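Local structure of D-ribulose-5-phosphate 3-epimerase, putative (Plasmodium falciparum, 1TQX) at residues K124-D135 and K163-L174. The protein probably catalyses the interconversion of D-ribulose 5-phosphate and D-xylulose 5-phosphate with the help of a bound divalent metal ion. Residues are numbered along the deposited sequence; the frame is centred on the assembly and turned at random.
Sequences KTDVQKLVPILD and KVSFLRKKYKNL
Y171 and D135 close one end of this contact: the phenol OH donates to D135 OD1 over 2.8 Å, with the carboxylate oxygen at the ring edge while the hydroxyl stands above the carboxylate plane. OD2 of the same acid reaches K170 indirectly, through a water that donates to it and accepts from K170 NZ; the bend at the last torsion of K170 (chi4 64°) turns NZ to the water, while CE packs 3.7 Å from V131 CG1. At the other end K163, its chain extended beyond CG, passes slantwise across the methyls of V127 and delivers NZ to T125 O at 2.8 Å, tilted 22° from the carbonyl plane. The same ammonium also binds P123 O, so two backbone carbonyls of the loop leading into the 3-10 segment 127-130 are tied to helix 161-170.

Between these polar ends the filling is apolar. L134 crosses Y171 at about a right angle, CB 3.5 Å from Y171 CZ, and sends CD1 to within 3.6 Å of L167 CD2; L174 CD2 adds to the same cluster. F166, with CG anti to the backbone N (chi1 172°), lays its ring against the 3-10 segment 127-130 and V131: Q128 CG sits over one face in a CH-pi contact, 4.3 Å from the centroid, whereas V131 CG2 meets the edge.

Further out, an Asx turn from D126 OD2 to the Q128 amide starts the 3-10 segment, and R168 grips L174 O with both NH1 and NH2, securing the turn that follows helix 161-170. In this TIM barrel the short helical segment 127-134 and helix 161-170 are neighbours on the outer wall, V127 resting on strand 116-121, L134, L167 and L174 meeting on V142 of strand 141-145, and V164 and L167 reaching strand 175-179.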
ATOM      1  N   LYS A 124      13.742   4.427   7.605  1.00 26.57           N
ATOM      2  CA  LYS A 124      14.959   5.233   7.617  1.00 29.61           C
ATOM      3  C   LYS A 124      15.182   6.146   6.412  1.00 29.72           C
ATOM      4  O   LYS A 124      16.160   6.890   6.382  1.00 30.91           O
ATOM      5  CB  LYS A 124      16.183   4.326   7.787  1.00 32.54           C
ATOM      6  CG  LYS A 124      16.139   3.461   9.039  1.00 37.01           C
ATOM      7  CD  LYS A 124      17.359   2.556   9.120  1.00 42.18           C
ATOM      8  CE  LYS A 124      17.266   1.604  10.299  1.00 43.67           C
ATOM      9  NZ  LYS A 124      18.429   0.680  10.343  1.00 45.87           N
ATOM     10  N   THR A 125      14.286   6.106   5.427  1.00 28.74           N
ATOM     11  CA  THR A 125      14.439   6.949   4.238  1.00 27.52           C
ATOM     12  C   THR A 125      13.757   8.313   4.388  1.00 28.47           C
ATOM     13  O   THR A 125      12.586   8.397   4.752  1.00 29.50           O
ATOM     14  CB  THR A 125      13.882   6.238   2.988  1.00 26.76           C
ATOM     15  OG1 THR A 125      14.506   4.957   2.858  1.00 21.23           O
ATOM     16  CG2 THR A 125      14.172   7.051   1.732  1.00 24.96           C
ATOM     17  N   ASP A 126      14.505   9.372   4.095  1.00 29.38           N
ATOM     18  CA  ASP A 126      14.027  10.753   4.193  1.00 32.68           C
ATOM     19  C   ASP A 126      12.970  11.082   3.134  1.00 31.34           C
ATOM     20  O   ASP A 126      13.241  10.989   1.939  1.00 31.68           O
ATOM     21  CB  ASP A 126      15.230  11.694   4.048  1.00 35.28           C
ATOM     22  CG  ASP A 126      14.853  13.163   4.120  1.00 39.30           C
ATOM     23  OD1 ASP A 126      15.759  14.006   3.946  1.00 41.93           O
ATOM     24  OD2 ASP A 126      13.666  13.480   4.349  1.00 40.45           O
ATOM     25  N   VAL A 127      11.775  11.476   3.575  1.00 31.62           N
ATOM     26  CA  VAL A 127      10.673  11.824   2.664  1.00 33.51           C
ATOM     27  C   VAL A 127      10.985  12.915   1.649  1.00 32.73           C
ATOM     28  O   VAL A 127      10.472  12.894   0.530  1.00 32.30           O
ATOM     29  CB  VAL A 127       9.435  12.357   3.408  1.00 35.86           C
ATOM     30  CG1 VAL A 127       8.223  11.532   3.054  1.00 34.97           C
ATOM     31  CG2 VAL A 127       9.695  12.404   4.886  1.00 39.29           C
ATOM     32  N   GLN A 128      11.788  13.892   2.051  1.00 32.18           N
ATOM     33  CA  GLN A 128      12.106  15.001   1.163  1.00 33.92           C
ATOM     34  C   GLN A 128      12.815  14.577  -0.112  1.00 31.80           C
ATOM     35  O   GLN A 128      12.799  15.301  -1.106  1.00 30.43           O
ATOM     36  CB  GLN A 128      12.929  16.056   1.907  1.00 37.05           C
ATOM     37  CG  GLN A 128      12.194  16.638   3.106  1.00 42.89           C
ATOM     38  CD  GLN A 128      12.843  17.901   3.636  1.00 46.90           C
ATOM     39  OE1 GLN A 128      12.897  18.922   2.950  1.00 48.87           O
ATOM     40  NE2 GLN A 128      13.343  17.837   4.864  1.00 48.63           N
ATOM     41  N   LYS A 129      13.427  13.398  -0.095  1.00 31.06           N
ATOM     42  CA  LYS A 129      14.118  12.907  -1.280  1.00 30.91           C
ATOM     43  C   LYS A 129      13.129  12.581  -2.397  1.00 28.95           C
ATOM     44  O   LYS A 129      13.526  12.428  -3.551  1.00 29.62           O
ATOM     45  CB  LYS A 129      14.935  11.656  -0.951  1.00 31.85           C
ATOM     46  CG  LYS A 129      16.177  11.902  -0.106  1.00 36.62           C
ATOM     47  CD  LYS A 129      16.810  10.573   0.285  1.00 37.41           C
ATOM     48  CE  LYS A 129      17.987  10.743   1.233  1.00 40.64           C
ATOM     49  NZ  LYS A 129      19.287  10.771   0.523  1.00 42.03           N
ATOM     50  N   LEU A 130      11.847  12.474  -2.056  1.00 27.32           N
ATOM     51  CA  LEU A 130      10.815  12.153  -3.048  1.00 26.78           C
ATOM     52  C   LEU A 130      10.284  13.364  -3.817  1.00 27.28           C
ATOM     53  O   LEU A 130       9.658  13.208  -4.867  1.00 24.68           O
ATOM     54  CB  LEU A 130       9.620  11.462  -2.379  1.00 25.17           C
ATOM     55  CG  LEU A 130       9.800  10.094  -1.715  1.00 24.78           C
ATOM     56  CD1 LEU A 130       8.462   9.652  -1.151  1.00 25.31           C
ATOM     57  CD2 LEU A 130      10.309   9.072  -2.727  1.00 24.37           C
ATOM     58  N   VAL A 131      10.521  14.562  -3.292  1.00 27.81           N
ATOM     59  CA  VAL A 131      10.023  15.778  -3.927  1.00 28.69           C
ATOM     60  C   VAL A 131      10.200  15.867  -5.449  1.00 29.04           C
ATOM     61  O   VAL A 131       9.240  16.135  -6.171  1.00 29.57           O
ATOM     62  CB  VAL A 131      10.629  17.032  -3.257  1.00 29.22           C
ATOM     63  CG1 VAL A 131      10.163  18.292  -3.975  1.00 30.31           C
ATOM     64  CG2 VAL A 131      10.194  17.085  -1.797  1.00 29.88           C
ATOM     65  N   PRO A 132      11.420  15.641  -5.960  1.00 30.16           N
ATOM     66  CA  PRO A 132      11.610  15.721  -7.413  1.00 30.67           C
ATOM     67  C   PRO A 132      10.650  14.814  -8.191  1.00 31.81           C
ATOM     68  O   PRO A 132      10.116  15.198  -9.233  1.00 30.90           O
ATOM     69  CB  PRO A 132      13.068  15.308  -7.591  1.00 31.81           C
ATOM     70  CG  PRO A 132      13.707  15.796  -6.323  1.00 31.60           C
ATOM     71  CD  PRO A 132      12.698  15.376  -5.279  1.00 29.50           C
ATOM     72  N   ILE A 133      10.427  13.610  -7.676  1.00 30.61           N
ATOM     73  CA  ILE A 133       9.536  12.665  -8.337  1.00 30.52           C
ATOM     74  C   ILE A 133       8.080  13.078  -8.189  1.00 29.58           C
ATOM     75  O   ILE A 133       7.319  13.077  -9.159  1.00 28.96           O
ATOM     76  CB  ILE A 133       9.686  11.253  -7.751  1.00 32.96           C
ATOM     77  CG1 ILE A 133      11.151  10.820  -7.800  1.00 34.92           C
ATOM     78  CG2 ILE A 133       8.820  10.277  -8.539  1.00 32.38           C
ATOM     79  CD1 ILE A 133      11.449   9.571  -6.992  1.00 35.72           C
ATOM     80  N   LEU A 134       7.697  13.431  -6.967  1.00 27.79           N
ATOM     81  CA  LEU A 134       6.326  13.827  -6.687  1.00 28.70           C
ATOM     82  C   LEU A 134       5.902  15.079  -7.442  1.00 29.43           C
ATOM     83  O   LEU A 134       4.730  15.235  -7.773  1.00 29.98           O
ATOM     84  CB  LEU A 134       6.135  14.035  -5.180  1.00 27.82           C
ATOM     85  CG  LEU A 134       6.344  12.784  -4.320  1.00 28.40           C
ATOM     86  CD1 LEU A 134       6.119  13.115  -2.851  1.00 26.88           C
ATOM     87  CD2 LEU A 134       5.389  11.691  -4.775  1.00 25.74           C
ATOM     88  N   ASP A 135       6.849  15.969  -7.720  1.00 30.58           N
ATOM     89  CA  ASP A 135       6.515  17.196  -8.435  1.00 32.68           C
ATOM     90  C   ASP A 135       6.115  16.964  -9.893  1.00 33.61           C
ATOM     91  O   ASP A 135       5.514  17.840 -10.517  1.00 34.95           O
ATOM     92  CB  ASP A 135       7.678  18.194  -8.367  1.00 32.31           C
ATOM     93  CG  ASP A 135       7.802  18.862  -7.005  1.00 33.45           C
ATOM     94  OD1 ASP A 135       6.852  18.775  -6.195  1.00 32.45           O
ATOM     95  OD2 ASP A 135       8.847  19.493  -6.747  1.00 33.52           O
ATOM     96  N   LYS A 163       6.515  12.379   8.390  1.00 27.30           N
ATOM     97  CA  LYS A 163       6.561  12.201   6.940  1.00 26.75           C
ATOM     98  C   LYS A 163       5.176  12.425   6.352  1.00 26.94           C
ATOM     99  O   LYS A 163       5.031  13.068   5.309  1.00 26.77           O
ATOM    100  CB  LYS A 163       7.045  10.792   6.577  1.00 26.03           C
ATOM    101  CG  LYS A 163       8.440  10.457   7.075  1.00 26.04           C
ATOM    102  CD  LYS A 163       8.888   9.112   6.541  1.00 25.05           C
ATOM    103  CE  LYS A 163      10.271   8.736   7.050  1.00 25.41           C
ATOM    104  NZ  LYS A 163      10.693   7.407   6.502  1.00 22.98           N
ATOM    105  N   VAL A 164       4.165  11.882   7.024  1.00 26.57           N
ATOM    106  CA  VAL A 164       2.782  12.018   6.579  1.00 25.57           C
ATOM    107  C   VAL A 164       2.357  13.487   6.543  1.00 26.67           C
ATOM    108  O   VAL A 164       1.787  13.942   5.551  1.00 25.53           O
ATOM    109  CB  VAL A 164       1.821  11.221   7.500  1.00 25.61           C
ATOM    110  CG1 VAL A 164       0.377  11.380   7.022  1.00 23.28           C
ATOM    111  CG2 VAL A 164       2.211   9.739   7.505  1.00 25.40           C
ATOM    112  N   SER A 165       2.632  14.231   7.614  1.00 26.70           N
ATOM    113  CA  SER A 165       2.265  15.649   7.655  1.00 27.96           C
ATOM    114  C   SER A 165       2.977  16.438   6.558  1.00 27.81           C
ATOM    115  O   SER A 165       2.372  17.296   5.915  1.00 29.03           O
ATOM    116  CB  SER A 165       2.593  16.257   9.021  1.00 27.68           C
ATOM    117  OG  SER A 165       1.733  15.744  10.020  1.00 30.51           O
ATOM    118  N   PHE A 166       4.257  16.144   6.345  1.00 28.03           N
ATOM    119  CA  PHE A 166       5.032  16.818   5.305  1.00 29.29           C
ATOM    120  C   PHE A 166       4.360  16.671   3.940  1.00 28.85           C
ATOM    121  O   PHE A 166       4.163  17.651   3.224  1.00 28.77           O
ATOM    122  CB  PHE A 166       6.442  16.225   5.222  1.00 29.01           C
ATOM    123  CG  PHE A 166       7.246  16.739   4.059  1.00 31.12           C
ATOM    124  CD1 PHE A 166       7.912  17.960   4.139  1.00 32.76           C
ATOM    125  CD2 PHE A 166       7.320  16.014   2.871  1.00 30.75           C
ATOM    126  CE1 PHE A 166       8.640  18.454   3.051  1.00 33.29           C
ATOM    127  CE2 PHE A 166       8.044  16.500   1.779  1.00 32.59           C
ATOM    128  CZ  PHE A 166       8.704  17.719   1.870  1.00 33.00           C
ATOM    129  N   LEU A 167       4.016  15.435   3.583  1.00 28.72           N
ATOM    130  CA  LEU A 167       3.386  15.146   2.299  1.00 28.24           C
ATOM    131  C   LEU A 167       2.014  15.790   2.120  1.00 28.58           C
ATOM    132  O   LEU A 167       1.740  16.383   1.079  1.00 27.78           O
ATOM    133  CB  LEU A 167       3.277  13.628   2.098  1.00 27.11           C
ATOM    134  CG  LEU A 167       4.595  12.861   1.942  1.00 24.72           C
ATOM    135  CD1 LEU A 167       4.353  11.371   2.103  1.00 23.14           C
ATOM    136  CD2 LEU A 167       5.202  13.160   0.581  1.00 24.85           C
ATOM    137  N   ARG A 168       1.149  15.678   3.124  1.00 28.85           N
ATOM    138  CA  ARG A 168      -0.185  16.263   3.014  1.00 30.91           C
ATOM    139  C   ARG A 168      -0.136  17.780   2.871  1.00 32.57           C
ATOM    140  O   ARG A 168      -0.914  18.367   2.121  1.00 33.17           O
ATOM    141  CB  ARG A 168      -1.045  15.900   4.229  1.00 29.25           C
ATOM    142  CG  ARG A 168      -2.447  16.511   4.198  1.00 27.48           C
ATOM    143  CD  ARG A 168      -3.190  16.110   2.926  1.00 29.17           C
ATOM    144  NE  ARG A 168      -3.426  14.668   2.854  1.00 27.54           N
ATOM    145  CZ  ARG A 168      -3.265  13.940   1.753  1.00 28.09           C
ATOM    146  NH1 ARG A 168      -2.860  14.517   0.631  1.00 25.39           N
ATOM    147  NH2 ARG A 168      -3.513  12.636   1.770  1.00 27.91           N
ATOM    148  N   LYS A 169       0.780  18.414   3.591  1.00 34.85           N
ATOM    149  CA  LYS A 169       0.905  19.865   3.541  1.00 36.87           C
ATOM    150  C   LYS A 169       1.390  20.360   2.179  1.00 36.21           C
ATOM    151  O   LYS A 169       0.915  21.380   1.676  1.00 34.45           O
ATOM    152  CB  LYS A 169       1.863  20.348   4.634  1.00 38.93           C
ATOM    153  CG  LYS A 169       1.949  21.864   4.765  1.00 44.08           C
ATOM    154  CD  LYS A 169       2.811  22.267   5.956  1.00 47.07           C
ATOM    155  CE  LYS A 169       2.832  23.779   6.155  1.00 49.99           C
ATOM    156  NZ  LYS A 169       3.376  24.502   4.973  1.00 50.78           N
ATOM    157  N   LYS A 170       2.325  19.625   1.583  1.00 35.32           N
ATOM    158  CA  LYS A 170       2.893  20.000   0.294  1.00 35.07           C
ATOM    159  C   LYS A 170       2.059  19.554  -0.906  1.00 34.69           C
ATOM    160  O   LYS A 170       2.024  20.238  -1.928  1.00 33.01           O
ATOM    161  CB  LYS A 170       4.313  19.431   0.178  1.00 36.88           C
ATOM    162  CG  LYS A 170       5.114  19.929  -1.022  1.00 37.19           C
ATOM    163  CD  LYS A 170       6.559  19.445  -0.937  1.00 37.56           C
ATOM    164  CE  LYS A 170       7.383  19.898  -2.136  1.00 37.85           C
ATOM    165  NZ  LYS A 170       7.513  21.380  -2.207  1.00 37.13           N
ATOM    166  N   TYR A 171       1.391  18.412  -0.781  1.00 33.49           N
ATOM    167  CA  TYR A 171       0.578  17.885  -1.871  1.00 33.04           C
ATOM    168  C   TYR A 171      -0.823  17.535  -1.373  1.00 34.42           C
ATOM    169  O   TYR A 171      -1.056  16.430  -0.884  1.00 32.88           O
ATOM    170  CB  TYR A 171       1.244  16.638  -2.470  1.00 31.61           C
ATOM    171  CG  TYR A 171       2.700  16.812  -2.846  1.00 29.63           C
ATOM    172  CD1 TYR A 171       3.714  16.451  -1.966  1.00 29.15           C
ATOM    173  CD2 TYR A 171       3.064  17.323  -4.092  1.00 30.10           C
ATOM    174  CE1 TYR A 171       5.060  16.587  -2.316  1.00 28.46           C
ATOM    175  CE2 TYR A 171       4.408  17.465  -4.453  1.00 27.47           C
ATOM    176  CZ  TYR A 171       5.399  17.093  -3.560  1.00 29.20           C
ATOM    177  OH  TYR A 171       6.727  17.212  -3.907  1.00 26.50           O
ATOM    178  N   LYS A 172      -1.758  18.469  -1.515  1.00 35.41           N
ATOM    179  CA  LYS A 172      -3.120  18.250  -1.038  1.00 37.04           C
ATOM    180  C   LYS A 172      -3.931  17.159  -1.737  1.00 35.54           C
ATOM    181  O   LYS A 172      -4.831  16.585  -1.130  1.00 36.45           O
ATOM    182  CB  LYS A 172      -3.902  19.571  -1.057  1.00 40.97           C
ATOM    183  CG  LYS A 172      -3.964  20.258  -2.409  1.00 45.31           C
ATOM    184  CD  LYS A 172      -4.817  21.533  -2.367  1.00 50.63           C
ATOM    185  CE  LYS A 172      -4.157  22.661  -1.573  1.00 52.98           C
ATOM    186  NZ  LYS A 172      -4.096  22.407  -0.105  1.00 55.42           N
ATOM    187  N   ASN A 173      -3.619  16.859  -2.993  1.00 34.11           N
ATOM    188  CA  ASN A 173      -4.365  15.833  -3.723  1.00 33.85           C
ATOM    189  C   ASN A 173      -3.661  14.482  -3.793  1.00 31.73           C
ATOM    190  O   ASN A 173      -4.167  13.541  -4.403  1.00 30.36           O
ATOM    191  CB  ASN A 173      -4.673  16.306  -5.145  1.00 37.43           C
ATOM    192  CG  ASN A 173      -5.620  17.485  -5.174  1.00 40.60           C
ATOM    193  OD1 ASN A 173      -6.715  17.430  -4.610  1.00 42.41           O
ATOM    194  ND2 ASN A 173      -5.207  18.559  -5.837  1.00 43.07           N
ATOM    195  N   LEU A 174      -2.495  14.387  -3.174  1.00 28.75           N
ATOM    196  CA  LEU A 174      -1.741  13.142  -3.187  1.00 27.47           C
ATOM    197  C   LEU A 174      -2.322  12.115  -2.217  1.00 26.77           C
ATOM    198  O   LEU A 174      -2.650  12.440  -1.075  1.00 26.24           O
ATOM    199  CB  LEU A 174      -0.285  13.421  -2.821  1.00 26.55           C
ATOM    200  CG  LEU A 174       0.655  12.227  -2.649  1.00 25.91           C
ATOM    201  CD1 LEU A 174       0.886  11.534  -3.993  1.00 24.06           C
ATOM    202  CD2 LEU A 174       1.972  12.719  -2.073  1.00 26.22           C
TER
HETATM  203  O   HOH W   1       9.028  21.403  -4.660  1.00 36.97           O